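Local coordinates for protein Exo-arabinanase (PDB 3A72) that hydrolyses alpha-1,5-linked L-arabinan as an exo-acting glycoside hydrolase, probably releasing arabinobiose from chain ends, at residues 6-11 with 308-313; 77-82 with 115-120; 271-276 with 281-286. All coordinates share one frame; numbering follows the deposited sequence.

Interaction 1 of 3, residues 6-11 with 308-313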
loop_
_atom_site.group_PDB
_atom_site.type_symbol
_atom_site.label_atom_id
_atom_site.label_comp_id
_atom_site.label_asym_id
_atom_site.label_seq_id
_atom_site.Cartn_x
_atom_site.Cartn_y
_atom_site.Cartn_z
ATOM N N LEU A 6 -19.325 -1.317 -10.260
ATOM C CA LEU A 6 -19.175 -2.746 -10.193
ATOM C C LEU A 6 -19.112 -3.152 -8.720
ATOM O O LEU A 6 -18.522 -2.419 -7.931
ATOM C CB LEU A 6 -17.862 -3.216 -10.874
ATOM C CG LEU A 6 -17.751 -2.973 -12.357
ATOM C CD1 LEU A 6 -16.307 -3.269 -12.821
ATOM C CD2 LEU A 6 -18.738 -3.818 -13.148
ATOM N N THR A 7 -19.643 -4.310 -8.378
ATOM C CA THR A 7 -19.620 -4.733 -7.003
ATOM C C THR A 7 -19.091 -6.135 -6.890
ATOM O O THR A 7 -19.628 -7.085 -7.484
ATOM C CB THR A 7 -21.027 -4.651 -6.367
ATOM O OG1 THR A 7 -21.368 -3.245 -6.351
ATOM C CG2 THR A 7 -21.064 -5.227 -4.962
ATOM N N ASN A 8 -18.011 -6.290 -6.113
ATOM C CA ASN A 8 -17.519 -7.581 -5.683
ATOM C C ASN A 8 -17.134 -8.503 -6.823
ATOM O O ASN A 8 -17.420 -9.713 -6.778
ATOM C CB ASN A 8 -18.535 -8.275 -4.750
ATOM C CG ASN A 8 -17.912 -9.403 -3.989
ATOM O OD1 ASN A 8 -16.718 -9.391 -3.683
ATOM N ND2 ASN A 8 -18.763 -10.387 -3.680
ATOM N N VAL A 9 -16.461 -7.951 -7.832
ATOM C CA VAL A 9 -15.959 -8.742 -8.959
ATOM C C VAL A 9 -14.796 -9.581 -8.488
ATOM O O VAL A 9 -13.879 -9.066 -7.856
ATOM C CB VAL A 9 -15.553 -7.867 -10.118
ATOM C CG1 VAL A 9 -14.955 -8.664 -11.237
ATOM C CG2 VAL A 9 -16.728 -7.028 -10.615
ATOM N N THR A 10 -14.789 -10.871 -8.812
ATOM C CA THR A 10 -13.662 -11.725 -8.468
ATOM C C THR A 10 -12.490 -11.545 -9.423
ATOM O O THR A 10 -12.623 -11.727 -10.637
ATOM C CB THR A 10 -14.038 -13.184 -8.558
ATOM O OG1 THR A 10 -15.156 -13.417 -7.818
ATOM C CG2 THR A 10 -12.951 -14.073 -7.984
ATOM N N ILE A 11 -11.357 -11.177 -8.887
ATOM C CA ILE A 11 -10.129 -11.164 -9.650
ATOM C C ILE A 11 -9.464 -12.533 -9.613
ATOM O O ILE A 11 -9.027 -13.059 -10.635
ATOM C CB ILE A 11 -9.134 -10.083 -9.115
ATOM C CG1 ILE A 11 -9.779 -8.691 -9.159
ATOM C CG2 ILE A 11 -7.829 -10.167 -9.890
ATOM C CD1 ILE A 11 -8.872 -7.558 -8.755
ATOM N N CYS A 308 -19.875 1.498 1.505
ATOM C CA CYS A 308 -19.026 0.936 0.455
ATOM C C CYS A 308 -19.491 -0.491 0.184
ATOM O O CYS A 308 -19.698 -1.251 1.099
ATOM C CB CYS A 308 -17.587 0.985 0.926
ATOM S SG CYS A 308 -16.397 0.222 -0.224
ATOM N N PRO A 309 -19.631 -0.871 -1.109
ATOM C CA PRO A 309 -20.117 -2.220 -1.418
ATOM C C PRO A 309 -19.059 -3.293 -1.372
ATOM O O PRO A 309 -19.407 -4.486 -1.472
ATOM C CB PRO A 309 -20.603 -2.093 -2.852
ATOM C CG PRO A 309 -19.756 -1.017 -3.438
ATOM C CD PRO A 309 -19.521 -0.017 -2.322
ATOM N N GLU A 310 -17.772 -2.964 -1.235
ATOM C CA GLU A 310 -16.693 -3.927 -1.120
ATOM C C GLU A 310 -16.500 -4.332 0.335
ATOM O O GLU A 310 -16.552 -3.487 1.219
ATOM C CB GLU A 310 -15.420 -3.327 -1.650
ATOM C CG GLU A 310 -14.221 -4.239 -1.629
ATOM C CD GLU A 310 -14.295 -5.393 -2.585
ATOM O OE1 GLU A 310 -15.073 -5.463 -3.527
ATOM O OE2 GLU A 310 -13.422 -6.304 -2.312
ATOM N N GLU A 311 -16.281 -5.611 0.556
ATOM C CA GLU A 311 -16.031 -6.094 1.913
ATOM C C GLU A 311 -14.822 -5.433 2.527
ATOM O O GLU A 311 -13.913 -4.956 1.844
ATOM C CB GLU A 311 -15.819 -7.603 1.858
ATOM C CG GLU A 311 -14.572 -8.049 1.122
ATOM C CD GLU A 311 -14.423 -9.581 1.024
ATOM O OE1 GLU A 311 -15.458 -10.311 1.052
ATOM O OE2 GLU A 311 -13.275 -10.048 0.891
ATOM N N HIS A 312 -14.807 -5.421 3.862
ATOM C CA HIS A 312 -13.615 -5.014 4.570
ATOM C C HIS A 312 -12.491 -6.026 4.339
ATOM O O HIS A 312 -12.728 -7.202 4.120
ATOM C CB HIS A 312 -13.862 -4.844 6.067
ATOM C CG HIS A 312 -13.758 -6.056 6.863
ATOM N ND1 HIS A 312 -14.675 -7.011 6.944
ATOM C CD2 HIS A 312 -12.690 -6.478 7.615
ATOM C CE1 HIS A 312 -14.256 -7.998 7.745
ATOM N NE2 HIS A 312 -13.050 -7.676 8.172
ATOM N N GLY A 313 -11.246 -5.547 4.414
ATOM C CA GLY A 313 -10.127 -6.452 4.357
ATOM C C GLY A 313 -8.856 -5.741 4.767
ATOM O O GLY A 313 -8.758 -4.528 4.808
HETATM O O HOH W 1 -16.601 -7.592 -1.507
#
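T7 and N8, on the N-terminal edge strand of the last blade of the beta-propeller, meet P309 and E310 of the connection entering that same blade, at the seam where the ring closes. The apolar part is small: both branches of T7 touch one ring carbon, OG1 and CG2 each 3.8 Å from P309 CB, the two side chains crossing at an angle. The next pair approaches closely without a bond: the E310 carboxylate comes near the backbone of N8, its OE1 3.9 Å from N8 CA. It gets there through a stem that leaves with CG anti to the backbone N (chi1 -178°) and then bends at chi2. Although the two residues do not bond directly, S347 joins them, its hydroxyl serving both N8 N and E310 OE1, while OE2 pairs with S345. A water makes a separate bridge, accepting from E311 N at 2.9 Å and donating weakly to N8 OD1 at 2.8 Å. That amide oxygen is also held by R343. N8 itself, with left-handed backbone angles, forms a G1 bulge with V9 opposite V346, where the chain turns a corner. The chemistry is therefore that of a mediated contact: a buried carboxylate, probably kept ionised by serine hydroxyls on both oxygens, joins loop and edge strand through strand 344-350, one water makes a second link, and little apolar surface is involved.

Interaction 2 of 3, residues 77-82 with 115-120. With AHR (alpha-L-arabinofuranose), chain B.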
loop_
_atom_site.group_PDB
_atom_site.type_symbol
_atom_site.label_atom_id
_atom_site.label_comp_id
_atom_site.label_asym_id
_atom_site.label_seq_id
_atom_site.Cartn_x
_atom_site.Cartn_y
_atom_site.Cartn_z
ATOM N N TYR A 77 14.302 -16.984 -2.540
ATOM C CA TYR A 77 13.581 -17.203 -1.285
ATOM C C TYR A 77 12.085 -17.287 -1.511
ATOM O O TYR A 77 11.368 -18.093 -0.872
ATOM C CB TYR A 77 13.844 -16.115 -0.261
ATOM C CG TYR A 77 15.282 -15.863 0.139
ATOM C CD1 TYR A 77 16.292 -16.798 -0.062
ATOM C CD2 TYR A 77 15.660 -14.650 0.697
ATOM C CE1 TYR A 77 17.600 -16.525 0.306
ATOM C CE2 TYR A 77 16.941 -14.355 1.056
ATOM C CZ TYR A 77 17.909 -15.279 0.856
ATOM O OH TYR A 77 19.213 -14.948 1.217
ATOM N N GLY A 78 11.581 -16.405 -2.378
ATOM C CA GLY A 78 10.144 -16.208 -2.595
ATOM C C GLY A 78 9.785 -14.743 -2.392
ATOM O O GLY A 78 10.159 -14.136 -1.387
ATOM N N LEU A 79 9.063 -14.202 -3.382
ATOM C CA LEU A 79 8.491 -12.832 -3.226
ATOM C C LEU A 79 7.187 -13.003 -2.501
ATOM O O LEU A 79 6.174 -13.426 -3.080
ATOM C CB LEU A 79 8.353 -12.142 -4.569
ATOM C CG LEU A 79 9.643 -11.923 -5.345
ATOM C CD1 LEU A 79 9.409 -11.006 -6.542
ATOM C CD2 LEU A 79 10.791 -11.400 -4.442
ATOM N N ARG A 80 7.235 -12.794 -1.195
ATOM C CA ARG A 80 6.273 -13.340 -0.260
ATOM C C ARG A 80 5.288 -12.368 0.329
ATOM O O ARG A 80 4.088 -12.658 0.417
ATOM C CB ARG A 80 7.036 -14.070 0.876
ATOM C CG ARG A 80 6.135 -14.909 1.782
ATOM C CD ARG A 80 6.957 -15.706 2.842
ATOM N NE ARG A 80 8.014 -16.484 2.191
ATOM C CZ ARG A 80 7.877 -17.634 1.590
ATOM N NH1 ARG A 80 6.713 -18.306 1.662
ATOM N NH2 ARG A 80 8.898 -18.164 0.938
ATOM N N TYR A 81 5.795 -11.219 0.801
ATOM C CA TYR A 81 4.991 -10.247 1.524
ATOM C C TYR A 81 5.029 -8.855 0.831
ATOM O O TYR A 81 6.059 -8.427 0.307
ATOM C CB TYR A 81 5.457 -10.028 2.940
ATOM C CG TYR A 81 5.143 -11.108 3.961
ATOM C CD1 TYR A 81 4.292 -12.192 3.698
ATOM C CD2 TYR A 81 5.716 -11.020 5.241
ATOM C CE1 TYR A 81 4.037 -13.154 4.685
ATOM C CE2 TYR A 81 5.474 -11.953 6.198
ATOM C CZ TYR A 81 4.626 -13.033 5.911
ATOM O OH TYR A 81 4.336 -13.993 6.882
ATOM N N GLN A 82 3.890 -8.185 0.921
ATOM C CA GLN A 82 3.821 -6.730 0.811
ATOM C C GLN A 82 4.325 -6.174 -0.528
ATOM O O GLN A 82 5.171 -5.314 -0.592
ATOM C CB GLN A 82 4.574 -6.098 1.989
ATOM C CG GLN A 82 3.938 -6.499 3.314
ATOM C CD GLN A 82 4.894 -6.844 4.431
ATOM O OE1 GLN A 82 6.062 -6.405 4.437
ATOM N NE2 GLN A 82 4.405 -7.585 5.405
ATOM N N ASP A 115 13.637 -8.660 2.870
ATOM C CA ASP A 115 14.446 -7.965 1.889
ATOM C C ASP A 115 13.509 -7.318 0.881
ATOM O O ASP A 115 12.939 -8.005 0.011
ATOM C CB ASP A 115 15.404 -8.924 1.218
ATOM C CG ASP A 115 16.335 -8.345 0.235
ATOM O OD1 ASP A 115 16.402 -7.140 0.003
ATOM O OD2 ASP A 115 17.130 -9.163 -0.373
ATOM N N ILE A 116 13.323 -6.016 1.003
ATOM C CA ILE A 116 12.490 -5.256 0.062
ATOM C C ILE A 116 13.316 -5.042 -1.181
ATOM O O ILE A 116 14.350 -4.329 -1.141
ATOM C CB ILE A 116 11.996 -3.941 0.664
ATOM C CG1 ILE A 116 11.135 -4.186 1.884
ATOM C CG2 ILE A 116 11.262 -3.145 -0.398
ATOM C CD1 ILE A 116 10.827 -2.923 2.677
ATOM N N VAL A 117 12.874 -5.659 -2.262
ATOM C CA VAL A 117 13.537 -5.646 -3.572
ATOM C C VAL A 117 12.660 -4.900 -4.577
ATOM O O VAL A 117 11.445 -4.778 -4.410
ATOM C CB VAL A 117 13.855 -7.059 -4.028
ATOM C CG1 VAL A 117 14.909 -7.698 -3.118
ATOM C CG2 VAL A 117 12.627 -7.938 -4.191
ATOM N N LEU A 118 13.310 -4.411 -5.617
ATOM C CA LEU A 118 12.716 -3.627 -6.679
ATOM C C LEU A 118 12.925 -4.326 -8.026
ATOM O O LEU A 118 14.070 -4.582 -8.405
ATOM C CB LEU A 118 13.305 -2.190 -6.719
ATOM C CG LEU A 118 12.603 -1.238 -7.662
ATOM C CD1 LEU A 118 11.233 -0.894 -7.191
ATOM C CD2 LEU A 118 13.471 0.004 -7.846
ATOM N N TYR A 119 11.829 -4.592 -8.725
ATOM C CA TYR A 119 11.764 -5.142 -10.068
ATOM C C TYR A 119 11.148 -4.094 -10.997
ATOM O O TYR A 119 10.339 -3.261 -10.610
ATOM C CB TYR A 119 10.890 -6.434 -10.086
ATOM C CG TYR A 119 11.701 -7.634 -9.643
ATOM C CD1 TYR A 119 12.184 -8.536 -10.561
ATOM C CD2 TYR A 119 12.022 -7.863 -8.308
ATOM C CE1 TYR A 119 12.930 -9.629 -10.188
ATOM C CE2 TYR A 119 12.799 -8.924 -7.904
ATOM C CZ TYR A 119 13.255 -9.817 -8.847
ATOM O OH TYR A 119 14.068 -10.851 -8.402
ATOM N N ALA A 120 11.532 -4.158 -12.282
ATOM C CA ALA A 120 11.022 -3.229 -13.288
ATOM C C ALA A 120 10.583 -3.989 -14.526
ATOM O O ALA A 120 11.192 -4.995 -14.948
ATOM C CB ALA A 120 12.071 -2.228 -13.677
HETATM O O5 AHR B . 1.763 -8.771 5.030
HETATM C C5 AHR B . 1.838 -10.047 5.729
HETATM C C4 AHR B . 1.689 -9.790 7.214
HETATM O O4 AHR B . 2.849 -9.009 7.660
HETATM C C3 AHR B . 1.836 -11.069 8.028
HETATM O O3 AHR B . 0.586 -11.778 8.139
HETATM C C2 AHR B . 2.225 -10.486 9.403
HETATM O O2 AHR B . 2.962 -11.427 10.215
HETATM C C1 AHR B . 3.111 -9.287 9.033
#
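L79 meets V117 and Y119 on the approach to the second blade of the propeller, where the chain leads into the arabinobiose pocket. With CG anti to its carbonyl carbon (chi1 -61°), the L79 side chain reaches across to strand 114-121 and forks over two of its residues. CD2 rests against V117 CG2 at 3.9 Å, while CD1 approaches Y119 CE2 obliquely at 4.2 Å. V117 CG2 in turn lies in the plane of the Y119 ring, at its edge, so the three groups form one small buried apolar cluster. The Y119 hydroxyl is hydrogen-bonded to T73, which fixes the far end of that ring.

From this packed base the chain passes through a classic bulge, R80 and Y81 both facing S105, and delivers two residues to the sugar. One face of the Y81 ring is turned to the arabinofuranose, with AHR C5 3.7 Å from the ring plane and over its centre, a CH-pi placement. Q82 NE2 donates an almost straight bond to AHR O5, 2.9 Å long with an angle of 170° at the hydrogen. Its amide cannot readily flip, because Q82 OE1 receives the backbone N-H of E151. E41 bonds both to Q82 N and to the sugar.

The unit is wedged between blades: L79 also pairs by backbone with V50, strand 100-106 supports the bulge, strand 129-137 flanks strand 114-121, and W150 of strand 149-157 packs on Y81 and Q82.

Interaction 3 of 3, residues 271-276 with 281-286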
loop_
_atom_site.group_PDB
_atom_site.type_symbol
_atom_site.label_atom_id
_atom_site.label_comp_id
_atom_site.label_asym_id
_atom_site.label_seq_id
_atom_site.Cartn_x
_atom_site.Cartn_y
_atom_site.Cartn_z
ATOM N N VAL A 271 -6.284 8.004 -0.954
ATOM C CA VAL A 271 -6.248 8.516 -2.319
ATOM C C VAL A 271 -6.949 9.892 -2.330
ATOM O O VAL A 271 -7.602 10.260 -1.366
ATOM C CB VAL A 271 -6.920 7.547 -3.322
ATOM C CG1 VAL A 271 -6.128 6.274 -3.417
ATOM C CG2 VAL A 271 -8.379 7.303 -2.975
ATOM N N TRP A 272 -6.811 10.575 -3.442
ATOM C CA TRP A 272 -7.456 11.865 -3.658
ATOM C C TRP A 272 -8.069 11.897 -5.062
ATOM O O TRP A 272 -7.449 11.481 -6.010
ATOM C CB TRP A 272 -6.459 13.023 -3.438
ATOM C CG TRP A 272 -7.083 14.362 -3.748
ATOM C CD1 TRP A 272 -7.767 15.158 -2.921
ATOM C CD2 TRP A 272 -7.072 15.035 -5.016
ATOM N NE1 TRP A 272 -8.204 16.296 -3.554
ATOM C CE2 TRP A 272 -7.780 16.241 -4.863
ATOM C CE3 TRP A 272 -6.522 14.733 -6.265
ATOM C CZ2 TRP A 272 -7.970 17.148 -5.888
ATOM C CZ3 TRP A 272 -6.702 15.627 -7.312
ATOM C CH2 TRP A 272 -7.403 16.805 -7.107
ATOM N N THR A 273 -9.301 12.453 -5.122
ATOM C CA THR A 273 -9.966 12.705 -6.413
ATOM C C THR A 273 -10.275 14.194 -6.531
ATOM O O THR A 273 -10.640 14.819 -5.546
ATOM C CB THR A 273 -11.280 11.919 -6.520
ATOM O OG1 THR A 273 -11.919 12.304 -7.751
ATOM C CG2 THR A 273 -12.217 12.155 -5.372
ATOM N N PRO A 274 -10.269 14.738 -7.763
ATOM C CA PRO A 274 -10.845 16.062 -7.944
ATOM C C PRO A 274 -12.323 16.174 -7.676
ATOM O O PRO A 274 -12.820 17.285 -7.500
ATOM C CB PRO A 274 -10.575 16.330 -9.479
ATOM C CG PRO A 274 -9.506 15.362 -9.865
ATOM C CD PRO A 274 -9.682 14.181 -9.010
ATOM N N TYR A 275 -13.053 15.051 -7.735
ATOM C CA TYR A 275 -14.495 15.097 -7.523
ATOM C C TYR A 275 -14.826 15.473 -6.083
ATOM O O TYR A 275 -14.067 15.211 -5.148
ATOM C CB TYR A 275 -15.129 13.714 -7.880
ATOM C CG TYR A 275 -15.459 13.610 -9.340
ATOM C CD1 TYR A 275 -14.424 13.552 -10.282
ATOM C CD2 TYR A 275 -16.723 13.627 -9.811
ATOM C CE1 TYR A 275 -14.655 13.502 -11.611
ATOM C CE2 TYR A 275 -17.026 13.565 -11.208
ATOM C CZ TYR A 275 -15.929 13.486 -12.073
ATOM O OH TYR A 275 -16.273 13.418 -13.441
ATOM N N GLY A 276 -16.034 16.039 -5.963
ATOM C CA GLY A 276 -16.653 16.295 -4.697
ATOM C C GLY A 276 -16.669 17.673 -4.156
ATOM O O GLY A 276 -17.374 17.946 -3.176
ATOM N N THR A 281 -11.618 15.455 -2.904
ATOM C CA THR A 281 -11.937 14.599 -1.783
ATOM C C THR A 281 -10.784 13.637 -1.528
ATOM O O THR A 281 -10.390 12.910 -2.429
ATOM C CB THR A 281 -13.239 13.821 -2.042
ATOM O OG1 THR A 281 -14.292 14.738 -2.421
ATOM C CG2 THR A 281 -13.719 13.106 -0.810
ATOM N N ILE A 282 -10.337 13.595 -0.285
ATOM C CA ILE A 282 -9.448 12.523 0.184
ATOM C C ILE A 282 -10.341 11.378 0.616
ATOM O O ILE A 282 -11.343 11.597 1.324
ATOM C CB ILE A 282 -8.535 12.969 1.346
ATOM C CG1 ILE A 282 -7.797 14.263 1.062
ATOM C CG2 ILE A 282 -7.556 11.837 1.701
ATOM C CD1 ILE A 282 -7.094 14.839 2.274
ATOM N N ILE A 283 -9.993 10.158 0.222
ATOM C CA ILE A 283 -10.773 8.951 0.546
ATOM C C ILE A 283 -9.829 7.989 1.236
ATOM O O ILE A 283 -8.730 7.697 0.713
ATOM C CB ILE A 283 -11.399 8.364 -0.702
ATOM C CG1 ILE A 283 -12.183 9.407 -1.486
ATOM C CG2 ILE A 283 -12.290 7.155 -0.308
ATOM C CD1 ILE A 283 -12.728 8.878 -2.799
ATOM N N VAL A 284 -10.222 7.508 2.412
ATOM C CA VAL A 284 -9.435 6.632 3.241
ATOM C C VAL A 284 -10.205 5.355 3.553
ATOM O O VAL A 284 -11.428 5.367 3.837
ATOM C CB VAL A 284 -9.025 7.350 4.553
ATOM C CG1 VAL A 284 -8.554 6.379 5.663
ATOM C CG2 VAL A 284 -7.945 8.364 4.253
ATOM N N SER A 285 -9.482 4.235 3.519
ATOM C CA SER A 285 -9.937 2.949 4.014
ATOM C C SER A 285 -9.061 2.543 5.202
ATOM O O SER A 285 -7.881 2.905 5.283
ATOM C CB SER A 285 -9.806 1.898 2.903
ATOM O OG SER A 285 -10.207 0.612 3.307
ATOM N N SER A 286 -9.637 1.758 6.101
ATOM C CA SER A 286 -8.935 1.058 7.140
ATOM C C SER A 286 -9.036 -0.456 6.863
ATOM O O SER A 286 -9.751 -0.886 5.981
ATOM C CB SER A 286 -9.495 1.319 8.534
ATOM O OG SER A 286 -10.705 0.569 8.667
#
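V271 and T273 pair with I283 and T281 in an antiparallel hairpin, the first two strands of a propeller blade, and the N-H and C=O of all four residues are used. V271 N donates to I283 O at 3.0 Å, and I283 N returns the bond to V271 O at 2.9 Å. The second ring is equally tight: T273 N to T281 O and T281 N to T273 O are both 2.9 Å. Between them W272 and I282 form the non-hydrogen-bonded pair, where CA-H groups supplement V271 O and T281 O.

Beyond the last pair, side chains take over. T281 OG1, anti to its carbonyl carbon (chi1 -52°), donates a hydrogen bond to Y275 O at 2.8 Å. T273 OG1 receives Y275 N at 3.0 Å, making an ST turn, and is also bonded to G326 O. The W272 indole, one face of which carries P274 N, is satisfied at NE1 by N279 O.

V271, T273 and I283 direct their apolar groups toward strand 317-320 of the next blade and L351 of helix 351-354, while I282 passes the sheet on to strand 292-295 through N295.

Overall arrangement
From the N terminus, residues 6-11 supply the edge strand of a blade whose other three strands come from the far end of the chain, so interaction 1 closes a 296-residue loop, most of the chain. Interactions 2 and 3 both nest inside it, one after the other, without crossing. Interaction 2 closes a 32-residue loop holding the first strands of the second blade, beside the sugar pocket; interaction 3 is a local hairpin beginning a later blade. Those two lie on opposite sides of the chain's centre, about 29 Å apart between centres. Interactions 1 and 3 come within about 4 Å between nearest atoms, because residues 308-313 lead from interaction 3's blade to the closing one.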